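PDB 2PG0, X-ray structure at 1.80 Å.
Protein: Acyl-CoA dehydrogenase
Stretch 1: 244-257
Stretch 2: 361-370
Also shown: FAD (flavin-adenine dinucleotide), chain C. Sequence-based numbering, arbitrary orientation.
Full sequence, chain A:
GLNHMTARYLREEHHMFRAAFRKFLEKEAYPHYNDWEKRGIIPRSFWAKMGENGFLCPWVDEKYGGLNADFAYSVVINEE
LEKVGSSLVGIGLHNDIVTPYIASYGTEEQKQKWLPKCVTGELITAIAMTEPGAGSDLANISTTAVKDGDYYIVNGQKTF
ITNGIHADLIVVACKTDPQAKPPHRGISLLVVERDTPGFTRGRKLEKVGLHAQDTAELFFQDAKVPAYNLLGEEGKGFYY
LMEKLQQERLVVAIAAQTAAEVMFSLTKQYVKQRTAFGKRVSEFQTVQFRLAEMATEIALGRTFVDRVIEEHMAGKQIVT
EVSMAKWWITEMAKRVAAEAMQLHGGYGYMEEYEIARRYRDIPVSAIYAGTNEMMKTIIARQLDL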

# COMPACT_ATOMS: atom_id res chain seq x y z
N LYS A 244 9.04 -16.90 -27.53
CA LYS A 244 7.62 -17.22 -27.33
C LYS A 244 7.03 -16.76 -25.99
O LYS A 244 5.81 -16.63 -25.86
CB LYS A 244 7.40 -18.72 -27.51
CG LYS A 244 7.66 -19.24 -28.93
CD LYS A 244 6.69 -18.61 -29.92
CE LYS A 244 6.75 -19.30 -31.26
NZ LYS A 244 5.99 -18.52 -32.27
N LEU A 245 7.88 -16.52 -25.00
CA LEU A 245 7.41 -16.07 -23.69
C LEU A 245 6.69 -14.70 -23.71
O LEU A 245 5.92 -14.41 -22.80
CB LEU A 245 8.53 -16.13 -22.63
CG LEU A 245 8.79 -17.51 -21.98
CD1 LEU A 245 10.20 -17.62 -21.40
CD2 LEU A 245 7.76 -17.86 -20.92
N GLN A 246 6.94 -13.88 -24.74
CA GLN A 246 6.18 -12.62 -24.93
C GLN A 246 4.68 -12.92 -25.05
O GLN A 246 3.88 -12.37 -24.30
CB GLN A 246 6.69 -11.80 -26.14
CG GLN A 246 5.81 -10.54 -26.48
CD GLN A 246 6.36 -9.64 -27.60
OE1 GLN A 246 7.51 -9.17 -27.56
NE2 GLN A 246 5.52 -9.36 -28.60
N GLN A 247 4.30 -13.80 -25.98
CA GLN A 247 2.89 -14.20 -26.10
C GLN A 247 2.38 -14.90 -24.84
O GLN A 247 1.26 -14.64 -24.41
CB GLN A 247 2.65 -15.04 -27.36
CG GLN A 247 1.17 -15.43 -27.56
CD GLN A 247 0.79 -15.61 -29.02
OE1 GLN A 247 1.02 -14.73 -29.86
NE2 GLN A 247 0.18 -16.75 -29.33
N GLU A 248 3.21 -15.78 -24.25
CA GLU A 248 2.83 -16.49 -23.02
C GLU A 248 2.43 -15.52 -21.89
O GLU A 248 1.36 -15.66 -21.28
CB GLU A 248 3.95 -17.44 -22.55
CG GLU A 248 3.58 -18.25 -21.29
CD GLU A 248 4.60 -19.34 -20.93
OE1 GLU A 248 5.28 -19.88 -21.83
OE2 GLU A 248 4.70 -19.68 -19.73
N ARG A 249 3.30 -14.55 -21.63
CA ARG A 249 3.04 -13.54 -20.61
C ARG A 249 1.81 -12.68 -20.92
O ARG A 249 1.06 -12.31 -20.01
CB ARG A 249 4.30 -12.69 -20.36
CG ARG A 249 5.36 -13.50 -19.62
CD ARG A 249 6.77 -13.02 -19.83
NE ARG A 249 7.70 -13.97 -19.21
CZ ARG A 249 9.02 -13.99 -19.40
NH1 ARG A 249 9.60 -13.11 -20.22
NH2 ARG A 249 9.76 -14.90 -18.78
N LEU A 250 1.60 -12.40 -22.21
CA LEU A 250 0.42 -11.65 -22.64
C LEU A 250 -0.87 -12.43 -22.34
O LEU A 250 -1.86 -11.85 -21.91
CB LEU A 250 0.51 -11.28 -24.13
CG LEU A 250 -0.61 -10.39 -24.71
CD1 LEU A 250 -0.85 -9.13 -23.86
CD2 LEU A 250 -0.32 -10.03 -26.16
N VAL A 251 -0.83 -13.74 -22.59
CA VAL A 251 -1.99 -14.60 -22.33
C VAL A 251 -2.35 -14.61 -20.84
O VAL A 251 -3.51 -14.47 -20.47
CB VAL A 251 -1.74 -16.04 -22.88
CG1 VAL A 251 -2.78 -17.02 -22.37
CG2 VAL A 251 -1.74 -16.01 -24.42
N VAL A 252 -1.33 -14.74 -19.99
CA VAL A 252 -1.54 -14.65 -18.54
C VAL A 252 -2.12 -13.29 -18.13
O VAL A 252 -3.05 -13.24 -17.33
CB VAL A 252 -0.24 -14.96 -17.77
CG1 VAL A 252 -0.38 -14.62 -16.28
CG2 VAL A 252 0.11 -16.44 -17.96
N ALA A 253 -1.59 -12.21 -18.69
CA ALA A 253 -2.11 -10.87 -18.40
C ALA A 253 -3.58 -10.74 -18.80
O ALA A 253 -4.38 -10.18 -18.05
CB ALA A 253 -1.27 -9.80 -19.11
N ILE A 254 -3.92 -11.27 -19.98
CA ILE A 254 -5.32 -11.25 -20.45
C ILE A 254 -6.26 -11.99 -19.49
O ILE A 254 -7.32 -11.45 -19.13
CB ILE A 254 -5.46 -11.79 -21.90
CG1 ILE A 254 -4.79 -10.83 -22.89
CG2 ILE A 254 -6.94 -12.01 -22.27
CD1 ILE A 254 -4.50 -11.43 -24.28
N ALA A 255 -5.86 -13.18 -19.05
CA ALA A 255 -6.67 -14.00 -18.14
C ALA A 255 -6.83 -13.35 -16.76
O ALA A 255 -7.90 -13.40 -16.15
CB ALA A 255 -6.09 -15.41 -18.01
N ALA A 256 -5.75 -12.75 -16.26
CA ALA A 256 -5.83 -12.07 -14.97
C ALA A 256 -6.73 -10.82 -15.04
O ALA A 256 -7.48 -10.54 -14.09
CB ALA A 256 -4.43 -11.72 -14.47
N GLN A 257 -6.66 -10.09 -16.15
CA GLN A 257 -7.50 -8.90 -16.35
C GLN A 257 -8.97 -9.31 -16.33
O GLN A 257 -9.79 -8.69 -15.64
CB GLN A 257 -7.14 -8.20 -17.67
CG GLN A 257 -7.98 -6.95 -17.99
CD GLN A 257 -7.81 -5.84 -16.97
OE1 GLN A 257 -6.71 -5.62 -16.44
NE2 GLN A 257 -8.90 -5.14 -16.68
N ASP A 361 -8.10 -19.23 -6.99
CA ASP A 361 -7.53 -19.42 -8.33
C ASP A 361 -6.51 -18.34 -8.71
O ASP A 361 -5.53 -18.62 -9.42
CB ASP A 361 -8.65 -19.48 -9.38
CG ASP A 361 -9.40 -20.82 -9.38
OD1 ASP A 361 -9.04 -21.71 -8.58
OD2 ASP A 361 -10.36 -20.99 -10.19
N ILE A 362 -6.72 -17.12 -8.23
CA ILE A 362 -5.94 -15.99 -8.72
C ILE A 362 -4.44 -15.92 -8.35
O ILE A 362 -3.64 -15.52 -9.18
CB ILE A 362 -6.65 -14.62 -8.45
CG1 ILE A 362 -6.03 -13.49 -9.31
CG2 ILE A 362 -6.70 -14.28 -6.95
CD1 ILE A 362 -6.21 -13.71 -10.82
N PRO A 363 -4.06 -16.31 -7.11
CA PRO A 363 -2.71 -15.89 -6.69
C PRO A 363 -1.55 -16.55 -7.44
O PRO A 363 -0.44 -15.99 -7.51
CB PRO A 363 -2.68 -16.22 -5.19
CG PRO A 363 -3.68 -17.29 -5.01
CD PRO A 363 -4.74 -17.09 -6.06
N VAL A 364 -1.83 -17.70 -8.06
CA VAL A 364 -0.82 -18.41 -8.84
C VAL A 364 -0.44 -17.66 -10.12
O VAL A 364 0.65 -17.89 -10.68
CB VAL A 364 -1.24 -19.89 -9.11
CG1 VAL A 364 -2.45 -19.97 -10.05
CG2 VAL A 364 -0.07 -20.68 -9.67
N SER A 365 -1.30 -16.75 -10.58
CA SER A 365 -0.99 -15.97 -11.78
C SER A 365 0.26 -15.10 -11.60
O SER A 365 0.89 -14.74 -12.57
CB SER A 365 -2.20 -15.15 -12.23
OG SER A 365 -2.48 -14.08 -11.35
N ALA A 366 0.61 -14.80 -10.34
CA ALA A 366 1.80 -14.01 -10.00
C ALA A 366 3.07 -14.86 -10.03
O ALA A 366 4.20 -14.35 -9.94
CB ALA A 366 1.62 -13.37 -8.62
N ILE A 367 2.89 -16.17 -10.18
CA ILE A 367 3.98 -17.14 -10.10
C ILE A 367 4.31 -17.73 -11.46
O ILE A 367 5.47 -17.71 -11.88
CB ILE A 367 3.67 -18.24 -9.05
CG1 ILE A 367 3.61 -17.62 -7.64
CG2 ILE A 367 4.74 -19.35 -9.07
CD1 ILE A 367 2.97 -18.53 -6.58
N TYR A 368 3.32 -18.25 -12.17
CA TYR A 368 3.62 -18.93 -13.44
C TYR A 368 3.80 -17.97 -14.62
O TYR A 368 3.49 -16.78 -14.50
CB TYR A 368 2.67 -20.10 -13.74
CG TYR A 368 1.18 -19.80 -13.82
CD1 TYR A 368 0.69 -18.71 -14.55
CD2 TYR A 368 0.26 -20.65 -13.22
CE1 TYR A 368 -0.69 -18.46 -14.64
CE2 TYR A 368 -1.11 -20.41 -13.31
CZ TYR A 368 -1.58 -19.32 -14.02
OH TYR A 368 -2.93 -19.10 -14.10
N ALA A 369 4.33 -18.50 -15.73
CA ALA A 369 4.80 -17.73 -16.89
C ALA A 369 5.95 -16.78 -16.52
O ALA A 369 6.23 -15.82 -17.23
CB ALA A 369 3.64 -16.98 -17.57
N GLY A 370 6.62 -17.09 -15.41
CA GLY A 370 7.68 -16.23 -14.86
C GLY A 370 7.11 -15.49 -13.67
O GLY A 370 6.07 -14.84 -13.78
PA FAD C . 11.67 -20.43 -7.70
O1A FAD C . 12.38 -21.44 -6.85
O2A FAD C . 12.34 -20.17 -9.03
O5B FAD C . 11.51 -19.05 -6.88
C5B FAD C . 10.94 -19.05 -5.58
C4B FAD C . 10.76 -17.59 -5.14
O4B FAD C . 12.02 -16.95 -5.14
C3B FAD C . 9.87 -16.83 -6.13
O3B FAD C . 9.05 -15.90 -5.45
C2B FAD C . 10.86 -16.07 -6.97
O2B FAD C . 10.30 -14.91 -7.57
C1B FAD C . 11.95 -15.78 -5.94
N9A FAD C . 13.22 -15.47 -6.62
C8A FAD C . 14.01 -16.32 -7.36
N7A FAD C . 15.07 -15.62 -7.83
C5A FAD C . 14.97 -14.34 -7.40
C6A FAD C . 15.77 -13.22 -7.58
N6A FAD C . 16.82 -13.28 -8.41
N1A FAD C . 15.40 -12.02 -7.02
C2A FAD C . 14.24 -11.92 -6.26
N3A FAD C . 13.45 -13.04 -6.07
C4A FAD C . 13.81 -14.23 -6.64
N1 FAD C . 6.15 -24.71 -15.71
C2 FAD C . 6.28 -25.19 -17.00
O2 FAD C . 7.40 -25.28 -17.51
N3 FAD C . 5.16 -25.59 -17.72
C4 FAD C . 3.90 -25.50 -17.14
O4 FAD C . 2.91 -25.87 -17.78
C4X FAD C . 3.77 -25.00 -15.84
N5 FAD C . 2.52 -24.90 -15.26
C5X FAD C . 2.38 -24.43 -13.96
C6 FAD C . 1.11 -24.37 -13.40
C7 FAD C . 0.96 -23.89 -12.10
C7M FAD C . -0.44 -23.84 -11.53
C8 FAD C . 2.09 -23.48 -11.36
C8M FAD C . 2.00 -22.96 -9.96
C9 FAD C . 3.35 -23.56 -11.93
C9A FAD C . 3.51 -24.02 -13.24
N10 FAD C . 4.77 -24.09 -13.83
C10 FAD C . 4.90 -24.60 -15.12
C1' FAD C . 6.01 -23.59 -13.13
C2' FAD C . 6.10 -22.07 -12.89
O2' FAD C . 6.44 -21.34 -14.05
C3' FAD C . 7.17 -21.85 -11.82
O3' FAD C . 6.58 -22.20 -10.59
C4' FAD C . 7.73 -20.42 -11.76
O4' FAD C . 8.49 -20.10 -12.90
C5' FAD C . 8.59 -20.20 -10.51
O5' FAD C . 9.57 -21.21 -10.39
P FAD C . 9.71 -22.00 -9.00
O1P FAD C . 8.36 -22.55 -8.57
O2P FAD C . 10.74 -23.08 -9.13
O3P FAD C . 10.14 -20.88 -7.91

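How does stretch 2 begin its approach to the helix? Stretch 1 is helical throughout, and stretch 2 runs beside it with a short 3-10 segment, 363-366, followed by loop. The order is reversed: Ile 362 and Ser 365 lie near Ala 256 and Val 252, while Ala 369 lies near Arg 249. Ile 362 sets out sideways from its backbone, but its end comes nearer the helix, where CD1 of Ile 362 reaches to 4.5 Å from CA of Ala 256. This is a loose, apolar touch at the edge of contact distance. Val 364 does not touch the helix, but CG2 of Val 364 is 3.1 Å from C8M of FAD, a close approach.

How does Ser 365 meet Val 252 and Ala 256? Its side chain points toward the helix, yet its hydroxyl donates within its own stretch: OG of Ser 365 donates a hydrogen bond to O of Ile 362 at 2.9 Å. The same carbonyl O of Ile 362 accepts from N of Ser 365, at 3.0 Å, so both bonds tie Ser 365 back to Ile 362. Ser 365 makes no hydrogen bond to the helix and meets it by packing, OG of Ser 365 lying 4.4 Å from CB of Ala 256 and the backbone O of Ser 365 lying 3.9 Å from CG1 of Val 252.

How does Tyr 368 serve both the helix and the cofactor? Its ring stands between them. On the helix side, CE1 of Tyr 368 is 4.0 Å from CG2 of Val 252, an apolar contact that meets the ring obliquely. On the flavin side, CD2 of Tyr 368 is 3.5 Å from C7 of FAD, which lies at the ring's edge, near its plane.

Why is Ala 369 the center of the contact? It has the largest area covered by the other stretch, and CA of Ala 369 lies 5.9 Å from CA of Arg 249. CB of Ala 369 packs 3.6 Å from CG2 of Val 252, while OE2 of Glu 248 comes to 3.4 Å from CA of Ala 369 without a hydrogen bond across the stretches. The one such bond runs from NE of Arg 249 to O of Ala 369, 3.1 Å long and nearly straight at 169°, with the carbonyl at the guanidinium edge, near its plane. Gly 370 follows with backbone angles of 103/126, at which a CB would jam against the O of Ala 369 and sit tightly, 3.3 Å, from NH2 of Arg 249.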